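Local coordinates for protein Atg1 tMIT (Kluyveromyces marxianus, PDB 4P1N) that forms part of a serine/threonine protein kinase that is essential for autophagy and required for the formation of autophagosomes, at residues 96-101 with 165-170; 106-111 with 186-191; 201-204 with 208-211. One frame throughout, in Å; residues are numbered along the deposited sequence.

Interaction 1: 96-101 with 165-170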
# COMPACT_ATOMS: atom_id res chain seq x y z
N PRO B 96 5.95 -24.33 -23.80
CA PRO B 96 4.49 -24.26 -23.62
C PRO B 96 4.04 -23.79 -22.24
O PRO B 96 3.07 -23.05 -22.13
CB PRO B 96 4.03 -25.71 -23.85
CG PRO B 96 5.25 -26.55 -23.68
CD PRO B 96 6.39 -25.70 -24.14
N GLU B 97 4.75 -24.24 -21.21
CA GLU B 97 4.38 -23.96 -19.85
C GLU B 97 4.70 -22.51 -19.53
O GLU B 97 3.89 -21.81 -18.90
CB GLU B 97 5.11 -24.91 -18.89
CG GLU B 97 4.31 -25.28 -17.66
CD GLU B 97 4.92 -26.42 -16.86
OE1 GLU B 97 5.56 -27.32 -17.45
OE2 GLU B 97 4.75 -26.43 -15.62
N LEU B 98 5.87 -22.06 -20.00
CA LEU B 98 6.28 -20.68 -19.82
C LEU B 98 5.28 -19.72 -20.45
O LEU B 98 4.85 -18.75 -19.81
CB LEU B 98 7.67 -20.43 -20.42
CG LEU B 98 8.30 -19.11 -19.94
CD1 LEU B 98 8.69 -19.21 -18.47
CD2 LEU B 98 9.49 -18.72 -20.78
N LYS B 99 4.90 -19.98 -21.70
CA LYS B 99 3.93 -19.11 -22.35
C LYS B 99 2.60 -19.06 -21.57
O LYS B 99 1.97 -18.00 -21.48
CB LYS B 99 3.65 -19.54 -23.78
CG LYS B 99 3.78 -18.39 -24.76
CD LYS B 99 2.93 -18.60 -25.99
CE LYS B 99 1.54 -18.02 -25.79
NZ LYS B 99 0.94 -17.65 -27.10
N LYS B 100 2.20 -20.19 -21.01
CA LYS B 100 0.97 -20.26 -20.24
C LYS B 100 1.07 -19.43 -18.94
O LYS B 100 0.18 -18.65 -18.62
CB LYS B 100 0.64 -21.72 -19.91
CG LYS B 100 -0.84 -21.94 -19.64
CD LYS B 100 -1.12 -23.24 -18.91
CE LYS B 100 -2.63 -23.50 -18.87
NZ LYS B 100 -3.08 -24.06 -17.56
N LEU B 101 2.17 -19.59 -18.22
CA LEU B 101 2.43 -18.83 -17.03
C LEU B 101 2.52 -17.32 -17.30
O LEU B 101 2.02 -16.53 -16.51
CB LEU B 101 3.72 -19.29 -16.36
CG LEU B 101 3.65 -20.63 -15.62
CD1 LEU B 101 5.05 -21.06 -15.20
CD2 LEU B 101 2.75 -20.56 -14.41
N HIS B 165 5.34 -11.16 -26.83
CA HIS B 165 5.71 -10.85 -28.22
C HIS B 165 6.93 -11.62 -28.70
O HIS B 165 6.98 -12.10 -29.84
CB HIS B 165 6.01 -9.37 -28.38
CG HIS B 165 4.85 -8.56 -28.85
ND1 HIS B 165 4.30 -7.55 -28.10
CD2 HIS B 165 4.14 -8.62 -30.00
CE1 HIS B 165 3.29 -7.01 -28.77
NE2 HIS B 165 3.18 -7.64 -29.93
N THR B 166 7.94 -11.68 -27.84
CA THR B 166 9.16 -12.43 -28.12
C THR B 166 8.87 -13.91 -28.40
O THR B 166 9.30 -14.46 -29.44
CB THR B 166 10.18 -12.25 -26.97
OG1 THR B 166 10.80 -10.96 -27.11
CG2 THR B 166 11.26 -13.34 -26.98
N LEU B 167 8.13 -14.54 -27.49
CA LEU B 167 7.81 -15.96 -27.56
C LEU B 167 6.91 -16.32 -28.73
O LEU B 167 7.09 -17.36 -29.35
CB LEU B 167 7.16 -16.42 -26.24
CG LEU B 167 8.06 -16.52 -24.99
CD1 LEU B 167 7.25 -16.35 -23.72
CD2 LEU B 167 8.82 -17.85 -24.95
N ASN B 168 5.93 -15.46 -29.04
CA ASN B 168 5.02 -15.71 -30.15
C ASN B 168 5.73 -15.54 -31.52
O ASN B 168 5.24 -16.01 -32.55
CB ASN B 168 3.78 -14.80 -30.07
CG ASN B 168 2.79 -15.23 -28.98
OD1 ASN B 168 2.69 -16.41 -28.63
ND2 ASN B 168 2.03 -14.26 -28.46
N GLN B 169 6.89 -14.88 -31.51
CA GLN B 169 7.78 -14.75 -32.68
C GLN B 169 8.89 -15.80 -32.75
O GLN B 169 9.30 -16.19 -33.85
CB GLN B 169 8.44 -13.36 -32.67
CG GLN B 169 7.61 -12.25 -33.29
CD GLN B 169 8.34 -10.92 -33.32
OE1 GLN B 169 8.90 -10.50 -32.30
NE2 GLN B 169 8.35 -10.25 -34.48
N SER B 170 9.40 -16.23 -31.59
CA SER B 170 10.64 -17.03 -31.51
C SER B 170 10.39 -18.53 -31.37
O SER B 170 11.28 -19.35 -31.65
CB SER B 170 11.51 -16.55 -30.34
OG SER B 170 11.87 -15.18 -30.49

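Interaction 2: 106-111 with 186-191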
# COMPACT_ATOMS: atom_id res chain seq x y z
N LEU B 106 0.15 -12.11 -16.69
CA LEU B 106 -0.20 -10.85 -17.30
C LEU B 106 -1.64 -10.50 -17.06
O LEU B 106 -1.94 -9.39 -16.67
CB LEU B 106 -0.03 -10.90 -18.82
CG LEU B 106 0.40 -9.65 -19.57
CD1 LEU B 106 0.09 -9.85 -21.06
CD2 LEU B 106 -0.13 -8.31 -19.08
N LEU B 107 -2.53 -11.44 -17.38
CA LEU B 107 -3.96 -11.24 -17.21
C LEU B 107 -4.33 -10.87 -15.76
O LEU B 107 -5.19 -10.01 -15.53
CB LEU B 107 -4.74 -12.50 -17.66
CG LEU B 107 -4.64 -12.84 -19.16
CD1 LEU B 107 -5.52 -14.04 -19.47
CD2 LEU B 107 -5.01 -11.66 -20.02
N LEU B 108 -3.69 -11.53 -14.80
CA LEU B 108 -3.89 -11.23 -13.37
C LEU B 108 -3.34 -9.88 -13.00
O LEU B 108 -3.94 -9.18 -12.18
CB LEU B 108 -3.25 -12.33 -12.50
CG LEU B 108 -3.94 -13.69 -12.70
CD1 LEU B 108 -3.16 -14.79 -12.01
CD2 LEU B 108 -5.40 -13.66 -12.24
N TYR B 109 -2.23 -9.46 -13.58
CA TYR B 109 -1.77 -8.10 -13.34
C TYR B 109 -2.76 -7.11 -13.96
O TYR B 109 -2.97 -6.04 -13.40
CB TYR B 109 -0.34 -7.83 -13.86
CG TYR B 109 0.72 -8.36 -12.99
CD1 TYR B 109 0.82 -7.95 -11.64
CD2 TYR B 109 1.57 -9.35 -13.43
CE1 TYR B 109 1.78 -8.49 -10.79
CE2 TYR B 109 2.52 -9.91 -12.57
CZ TYR B 109 2.61 -9.49 -11.26
OH TYR B 109 3.57 -10.02 -10.46
N LEU B 110 -3.33 -7.42 -15.12
CA LEU B 110 -4.26 -6.46 -15.74
C LEU B 110 -5.55 -6.34 -14.93
O LEU B 110 -6.10 -5.29 -14.83
CB LEU B 110 -4.61 -6.80 -17.19
CG LEU B 110 -3.47 -6.79 -18.21
CD1 LEU B 110 -4.02 -7.26 -19.56
CD2 LEU B 110 -2.88 -5.41 -18.44
N LYS B 111 -6.00 -7.43 -14.33
CA LYS B 111 -7.12 -7.34 -13.46
C LYS B 111 -6.79 -6.55 -12.20
O LYS B 111 -7.61 -5.72 -11.75
CB LYS B 111 -7.67 -8.73 -13.14
CG LYS B 111 -8.86 -8.75 -12.22
CD LYS B 111 -10.10 -8.09 -12.80
CE LYS B 111 -10.72 -8.91 -13.94
NZ LYS B 111 -11.56 -7.98 -14.73
N LYS B 186 -11.80 -17.57 -15.59
CA LYS B 186 -11.59 -18.96 -15.24
C LYS B 186 -10.47 -19.15 -14.22
O LYS B 186 -10.61 -19.90 -13.26
CB LYS B 186 -11.31 -19.74 -16.50
CG LYS B 186 -11.16 -21.22 -16.25
CD LYS B 186 -9.83 -21.80 -16.78
CE LYS B 186 -10.06 -23.16 -17.42
NZ LYS B 186 -10.55 -24.15 -16.42
N LEU B 187 -9.35 -18.47 -14.43
CA LEU B 187 -8.28 -18.36 -13.43
C LEU B 187 -8.80 -17.96 -12.05
O LEU B 187 -8.53 -18.60 -11.06
CB LEU B 187 -7.27 -17.31 -13.90
CG LEU B 187 -5.92 -17.70 -14.52
CD1 LEU B 187 -5.88 -19.14 -14.99
CD2 LEU B 187 -5.48 -16.72 -15.60
N ILE B 188 -9.53 -16.86 -11.97
CA ILE B 188 -10.03 -16.39 -10.68
C ILE B 188 -10.99 -17.41 -10.04
O ILE B 188 -10.87 -17.77 -8.85
CB ILE B 188 -10.66 -14.98 -10.84
CG1 ILE B 188 -9.54 -13.95 -11.18
CG2 ILE B 188 -11.42 -14.60 -9.56
CD1 ILE B 188 -10.00 -12.71 -11.97
N TYR B 189 -11.92 -17.90 -10.85
CA TYR B 189 -12.95 -18.87 -10.40
C TYR B 189 -12.36 -20.15 -9.84
O TYR B 189 -12.67 -20.53 -8.70
CB TYR B 189 -13.87 -19.16 -11.57
CG TYR B 189 -14.94 -20.23 -11.37
CD1 TYR B 189 -16.05 -19.99 -10.58
CD2 TYR B 189 -14.85 -21.43 -12.03
CE1 TYR B 189 -17.04 -20.98 -10.43
CE2 TYR B 189 -15.84 -22.40 -11.90
CZ TYR B 189 -16.93 -22.18 -11.10
OH TYR B 189 -17.89 -23.17 -10.98
N ASP B 190 -11.52 -20.80 -10.63
CA ASP B 190 -10.81 -22.03 -10.18
C ASP B 190 -9.98 -21.80 -8.94
O ASP B 190 -9.98 -22.63 -8.03
CB ASP B 190 -9.89 -22.56 -11.28
CG ASP B 190 -10.65 -23.05 -12.50
OD1 ASP B 190 -11.87 -23.21 -12.40
OD2 ASP B 190 -10.04 -23.25 -13.58
N ARG B 191 -9.26 -20.67 -8.91
CA ARG B 191 -8.40 -20.38 -7.79
C ARG B 191 -9.21 -20.13 -6.53
O ARG B 191 -8.89 -20.65 -5.45
CB ARG B 191 -7.50 -19.19 -8.11
CG ARG B 191 -6.61 -18.72 -6.96
CD ARG B 191 -5.66 -19.84 -6.55
NE ARG B 191 -4.75 -19.37 -5.52
CZ ARG B 191 -4.10 -20.16 -4.68
NH1 ARG B 191 -4.24 -21.48 -4.76
NH2 ARG B 191 -3.31 -19.62 -3.75

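Interaction 3: 201-204 with 208-211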
# COMPACT_ATOMS: atom_id res chain seq x y z
N ARG B 201 -11.23 -28.73 3.93
CA ARG B 201 -10.45 -29.92 4.32
C ARG B 201 -9.61 -29.59 5.55
O ARG B 201 -9.56 -30.35 6.51
CB ARG B 201 -9.56 -30.39 3.17
N LEU B 202 -8.99 -28.42 5.55
CA LEU B 202 -8.23 -27.97 6.71
C LEU B 202 -9.12 -27.89 7.95
O LEU B 202 -8.80 -28.45 9.02
CB LEU B 202 -7.62 -26.60 6.46
CG LEU B 202 -6.30 -26.36 7.19
CD1 LEU B 202 -5.15 -26.70 6.25
CD2 LEU B 202 -6.15 -24.94 7.66
N GLU B 203 -10.26 -27.22 7.80
CA GLU B 203 -11.20 -27.02 8.89
C GLU B 203 -11.58 -28.36 9.52
O GLU B 203 -11.64 -28.46 10.74
CB GLU B 203 -12.45 -26.25 8.41
CG GLU B 203 -13.18 -25.53 9.53
CD GLU B 203 -14.57 -24.99 9.14
OE1 GLU B 203 -15.49 -25.15 9.96
OE2 GLU B 203 -14.74 -24.41 8.04
N MET B 204 -11.82 -29.38 8.69
CA MET B 204 -12.21 -30.70 9.21
C MET B 204 -11.05 -31.52 9.81
O MET B 204 -11.29 -32.46 10.55
CB MET B 204 -13.04 -31.51 8.21
CG MET B 204 -12.45 -31.79 6.85
SD MET B 204 -13.76 -32.23 5.67
CE MET B 204 -14.12 -33.91 6.20
N ASN B 208 -5.95 -24.69 12.04
CA ASN B 208 -6.06 -23.37 12.63
C ASN B 208 -7.22 -22.56 12.04
O ASN B 208 -7.29 -22.34 10.83
CB ASN B 208 -4.75 -22.62 12.47
CG ASN B 208 -4.77 -21.30 13.19
OD1 ASN B 208 -5.35 -20.33 12.71
ND2 ASN B 208 -4.13 -21.25 14.37
N TYR B 209 -8.13 -22.11 12.90
CA TYR B 209 -9.33 -21.43 12.45
C TYR B 209 -9.09 -20.10 11.74
O TYR B 209 -9.81 -19.77 10.81
CB TYR B 209 -10.31 -21.24 13.62
CG TYR B 209 -11.05 -22.51 13.97
CD1 TYR B 209 -11.12 -23.58 13.06
CD2 TYR B 209 -11.65 -22.67 15.20
CE1 TYR B 209 -11.79 -24.75 13.38
CE2 TYR B 209 -12.33 -23.84 15.52
CZ TYR B 209 -12.40 -24.87 14.60
OH TYR B 209 -13.06 -26.04 14.90
N ASN B 210 -8.11 -19.34 12.19
CA ASN B 210 -7.79 -18.07 11.55
C ASN B 210 -7.38 -18.31 10.12
O ASN B 210 -7.81 -17.60 9.22
CB ASN B 210 -6.68 -17.35 12.31
CG ASN B 210 -7.10 -16.92 13.70
OD1 ASN B 210 -6.29 -16.40 14.45
ND2 ASN B 210 -8.36 -17.14 14.05
N THR B 211 -6.56 -19.36 9.93
CA THR B 211 -6.07 -19.72 8.60
C THR B 211 -7.26 -20.00 7.70
O THR B 211 -7.35 -19.47 6.60
CB THR B 211 -5.12 -20.95 8.69
OG1 THR B 211 -4.02 -20.62 9.53
CG2 THR B 211 -4.61 -21.38 7.35

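Interaction 1: 96-101 with 165-170
The ammonium of K99 is gripped by two groups. K99 NZ donates to N168 OD1 at 2.6 Å, the one hydrogen bond between the segments. The donor lies in the plane of the amide carbonyl and uses a lone pair of OD1. The second group is the carboxylate of E179, which forms a salt bridge with the same nitrogen. The side chains of K99 and N168 cross at about a right angle. K99 runs out from its helix and bends at chi3 (89°), which swings its amine onto the oxygen of N168. Nearer the backbone the lysine stem is apolar: K99 CG lies 4.2 Å from L167 CD1, and these two side chains slide past each other in opposite directions. L98 adds a methyl contact, with L98 CD2 4.3 Å from L167 CD2. An alanine in place of K99 would probably strand N168 OD1 and E179 without their positive partner and uncover one side of L167. The helices, 95-129 and 137-170, run roughly antiparallel, with 148° between the segments. Both belong to the first MIT domain, a helical bundle, and meet here near its surface. L176, in the loop after helix 137-170, also touches K99 and N168. One lysine thus joins its helix to helix 137-170 by a hydrogen bond and to the following loop by a salt bridge, while its methylenes and two leucines supply the apolar part.

Interaction 2: 106-111 with 186-191
K111 and I188 meet with their side chains crossed at about a right angle. K111 CG comes within 4.1 Å of I188 CD1, so an aliphatic stem rests on a methyl. The lysine leaves its helix with CG trans to the backbone N (chi1 180°), which sets CG on I188. Bends at chi2 and chi3 then turn the rest of the chain away. Its amine goes to E235, in a salt bridge, and to the carbonyl of L231. One turn earlier, L108 reaches I188 and L187 with a single methyl. L108 CD2 lies 4.3 Å from I188 CG1 and 4.4 Å from L187 CB. The two segments cross almost perpendicularly, at 91°, and their axes come no closer than 11.2 Å. This is a junction between the two tandem MIT domains: helix 95-129 of the first lies across helix 184-204 of the second. Other helices add apolar neighbours. F27 and A28 of helix 10-33 pack on L108, and M222 and L226 of helix 209-227 pack on I188. Further round helix 184-204, K186 NZ reaches over one turn to D190 OD2, a 3.0 Å salt bridge on the syn lone pair. K186 also pairs with an acidic side chain of another protein chain.

Interaction 3: 201-204 with 208-211
L202 lays its CD2 methyl against T211, with L202 CD2 3.9 Å from T211 CG2. The two side chains cross at about a right angle. The same methyl stands 4.3 Å from N208 O, so it sits by the first turn of the next helix. E203 meets Y209 in a second contact, E203 CG to Y209 CE1 at 4.2 Å. The approach to the ring is oblique, and the carboxylate plane is almost perpendicular to the ring plane (89°). E203 is extended beyond CG, with CG trans to the backbone N. This carries its carboxylate away from the tyrosine to K273 and R266, in salt bridges, and to the hydroxyl of Y216. Helices 184-204 and 209-227 form a helical hairpin of the second MIT domain, joined by a short turn. N208 is the N-cap of the second helix. Its OD1 takes the backbone N-H of T211 at 3.2 Å, in the carbonyl plane and on a lone pair, with an N-H...O angle of 157°. T211 OG1 adds a weak bond to N208 OD1 at 3.5 Å. The hydroxyl of T211 has a stronger partner, the side-chain amide of N134 of the second subunit. L270 of helix 250-273 touches both E203 and Y209, and apolar side chains of other protein chains pack on L202, E203 and T211.

Interactions 1 and 2 share helix 95-129, which pairs with helix 137-170 in one and crosses helix 184-204 in the other. Their centres are 18 Å apart and their nearest atoms about 5 Å apart. Interactions 2 and 3 share helix 184-204, with centres 25 Å apart. Interaction 1 lies within the first MIT domain and interaction 3 within the second. Interaction 2 links the two domains, and its centre lies only 6 Å from the centre of the chain. The other two lie at the surface, each 23 Å from that centre and 38 Å from each other. Other protein chains border interactions 2 and 3, but none touches the segments of interaction 1.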